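Local coordinates for protein superoxide dismutase (Leishmania major, PDB 4F2N) that catalyses the dismutation of superoxide to oxygen and hydrogen peroxide, with one iron ion in each subunit of a dimer, at residues Ala190-His195 / Asn203-Tyr208. Residues are numbered along the deposited sequence; the frame is centred on the assembly and turned at random.
Sequences ADVWEH and NRRADY. With FE2 (Fe (II) ion), chain N.
Val192 and Arg205 bring the two backbones closest, their CA atoms 7.6 Å apart, just past the end of strand 185-191, beside the first turn of helix 205-212. The direct bond is made by Tyr208. With CG swung anti to the backbone N (chi1 154°), its ring extends to the strand end, and its hydroxyl donates to Asp191 O, OH to O 2.7 Å, in the carbonyl plane with a C=O...donor angle of 146°. Val192 CG1 packs at the edge of the same ring, 4.3 Å from Tyr208 CE2. Arg205 passes Val192 at about a right angle, its chain extended and then bent at chi3 (-73°), which brings the guanidinium against the valine CB and CG2. Val192 O lies over one face of that group, 3.2 Å from Arg205 NH2 but too poorly angled for a hydrogen bond; the guanidinium NH groups are used instead by Tyr197 OH and by the carbonyls of Gly148, Asn151 and Gly153.

On the metal side, Asp191 divides its carboxylate between two tasks. Asp191 OD2 binds the iron at 1.9 Å, while Asp191 OD1 accepts from Trp193 N at 3.1 Å, from above the carboxylate plane, closing an Asx turn. His195 NE2 lies 2.1 Å from the iron and a water oxygen 2.3 Å from it, and His58 and His108 complete the site. The histidine ND1 in turn bonds to Glu194 of the second subunit, and the reciprocal pair links the two iron centres across the dimer interface, as in other iron and manganese superoxide dismutases. One residue thus offers its carboxylate to the metal and its carbonyl to a buried tyrosine, so the one hydrogen bond between the two segments ties the helix to the backbone of an iron ligand.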
loop_
_atom_site.group_PDB
_atom_site.type_symbol
_atom_site.label_atom_id
_atom_site.label_comp_id
_atom_site.label_asym_id
_atom_site.label_seq_id
_atom_site.Cartn_x
_atom_site.Cartn_y
_atom_site.Cartn_z
ATOM N N ALA B 190 4.510 11.318 -8.279
ATOM C CA ALA B 190 4.069 11.520 -6.889
ATOM C C ALA B 190 3.941 10.144 -6.276
ATOM O O ALA B 190 3.275 9.249 -6.834
ATOM C CB ALA B 190 2.725 12.242 -6.841
ATOM N N ASP B 191 4.608 9.950 -5.150
ATOM C CA ASP B 191 4.478 8.698 -4.383
ATOM C C ASP B 191 3.105 8.709 -3.702
ATOM O O ASP B 191 2.787 9.674 -2.987
ATOM C CB ASP B 191 5.579 8.702 -3.298
ATOM C CG ASP B 191 5.722 7.378 -2.572
ATOM O OD1 ASP B 191 4.952 6.425 -2.854
ATOM O OD2 ASP B 191 6.659 7.267 -1.720
ATOM N N VAL B 192 2.275 7.691 -3.940
ATOM C CA VAL B 192 1.020 7.596 -3.193
ATOM C C VAL B 192 0.929 6.312 -2.359
ATOM O O VAL B 192 -0.158 5.896 -1.944
ATOM C CB VAL B 192 -0.241 7.819 -4.053
ATOM C CG1 VAL B 192 -0.276 9.234 -4.616
ATOM C CG2 VAL B 192 -0.245 6.837 -5.207
ATOM N N TRP B 193 2.076 5.688 -2.061
ATOM C CA TRP B 193 2.120 4.812 -0.877
ATOM C C TRP B 193 1.681 5.627 0.291
ATOM O O TRP B 193 2.043 6.826 0.383
ATOM C CB TRP B 193 3.543 4.324 -0.632
ATOM C CG TRP B 193 3.977 3.184 -1.552
ATOM C CD1 TRP B 193 4.116 3.205 -2.932
ATOM C CD2 TRP B 193 4.460 1.886 -1.123
ATOM N NE1 TRP B 193 4.593 1.988 -3.405
ATOM C CE2 TRP B 193 4.822 1.145 -2.349
ATOM C CE3 TRP B 193 4.599 1.252 0.130
ATOM C CZ2 TRP B 193 5.297 -0.170 -2.301
ATOM C CZ3 TRP B 193 5.085 -0.077 0.161
ATOM C CH2 TRP B 193 5.431 -0.763 -1.028
ATOM N N GLU B 194 0.954 5.014 1.233
ATOM C CA GLU B 194 0.395 5.776 2.352
ATOM C C GLU B 194 1.481 6.390 3.214
ATOM O O GLU B 194 1.288 7.473 3.788
ATOM C CB GLU B 194 -0.553 4.921 3.212
ATOM C CG GLU B 194 -1.836 4.553 2.476
ATOM C CD GLU B 194 -2.786 3.689 3.308
ATOM O OE1 GLU B 194 -2.354 2.615 3.819
ATOM O OE2 GLU B 194 -3.989 4.078 3.399
ATOM N N HIS B 195 2.632 5.724 3.300
ATOM C CA HIS B 195 3.757 6.299 4.048
ATOM C C HIS B 195 4.256 7.611 3.485
ATOM O O HIS B 195 4.935 8.350 4.216
ATOM C CB HIS B 195 4.933 5.291 4.202
ATOM C CG HIS B 195 5.707 5.043 2.932
ATOM N ND1 HIS B 195 5.811 3.801 2.364
ATOM C CD2 HIS B 195 6.455 5.920 2.109
ATOM C CE1 HIS B 195 6.577 3.879 1.237
ATOM N NE2 HIS B 195 6.958 5.179 1.073
ATOM N N ASN B 203 -5.124 10.143 6.580
ATOM C CA ASN B 203 -5.896 9.567 5.490
ATOM C C ASN B 203 -6.121 10.522 4.325
ATOM O O ASN B 203 -6.694 10.129 3.325
ATOM C CB ASN B 203 -7.278 9.123 6.001
ATOM C CG ASN B 203 -8.085 10.287 6.527
ATOM O OD1 ASN B 203 -7.731 10.843 7.530
ATOM N ND2 ASN B 203 -9.142 10.679 5.824
ATOM N N ARG B 204 -5.729 11.789 4.475
ATOM C CA ARG B 204 -6.130 12.818 3.525
ATOM C C ARG B 204 -5.236 12.861 2.268
ATOM O O ARG B 204 -4.566 13.866 2.003
ATOM C CB ARG B 204 -6.206 14.191 4.241
ATOM C CG ARG B 204 -7.150 14.141 5.449
ATOM C CD ARG B 204 -7.328 15.488 6.148
ATOM N NE ARG B 204 -6.070 16.158 6.481
ATOM C CZ ARG B 204 -5.354 15.927 7.581
ATOM N NH1 ARG B 204 -5.760 15.017 8.474
ATOM N NH2 ARG B 204 -4.240 16.633 7.818
ATOM N N ARG B 205 -5.256 11.767 1.479
ATOM C CA ARG B 205 -4.411 11.672 0.296
ATOM C C ARG B 205 -4.732 12.785 -0.712
ATOM O O ARG B 205 -3.828 13.314 -1.358
ATOM C CB ARG B 205 -4.551 10.289 -0.375
ATOM C CG ARG B 205 -3.566 10.094 -1.529
ATOM C CD ARG B 205 -3.860 8.888 -2.396
ATOM N NE ARG B 205 -3.533 7.614 -1.744
ATOM C CZ ARG B 205 -3.595 6.421 -2.357
ATOM N NH1 ARG B 205 -3.912 6.329 -3.646
ATOM N NH2 ARG B 205 -3.264 5.298 -1.692
ATOM N N ALA B 206 -6.016 13.138 -0.847
ATOM C CA ALA B 206 -6.434 14.179 -1.804
ATOM C C ALA B 206 -5.796 15.523 -1.478
ATOM O O ALA B 206 -5.326 16.244 -2.373
ATOM C CB ALA B 206 -7.959 14.298 -1.848
ATOM N N ASP B 207 -5.806 15.879 -0.202
ATOM C CA ASP B 207 -5.183 17.133 0.240
ATOM C C ASP B 207 -3.668 17.125 0.009
ATOM O O ASP B 207 -3.092 18.137 -0.373
ATOM C CB ASP B 207 -5.456 17.329 1.713
ATOM C CG ASP B 207 -6.912 17.620 1.992
ATOM O OD1 ASP B 207 -7.671 17.915 1.034
ATOM O OD2 ASP B 207 -7.296 17.590 3.179
ATOM N N TYR B 208 -3.030 15.991 0.291
ATOM C CA TYR B 208 -1.598 15.832 0.030
ATOM C C TYR B 208 -1.258 16.133 -1.438
ATOM O O TYR B 208 -0.391 16.954 -1.718
ATOM C CB TYR B 208 -1.161 14.407 0.421
ATOM C CG TYR B 208 0.069 13.838 -0.293
ATOM C CD1 TYR B 208 1.360 14.402 -0.104
ATOM C CD2 TYR B 208 -0.047 12.703 -1.098
ATOM C CE1 TYR B 208 2.484 13.863 -0.748
ATOM C CE2 TYR B 208 1.059 12.149 -1.727
ATOM C CZ TYR B 208 2.322 12.706 -1.537
ATOM O OH TYR B 208 3.439 12.141 -2.157
HETATM FE FE FE2 N . 7.702 6.022 -0.676
HETATM O O HOH W 1 6.880 4.324 -1.917
#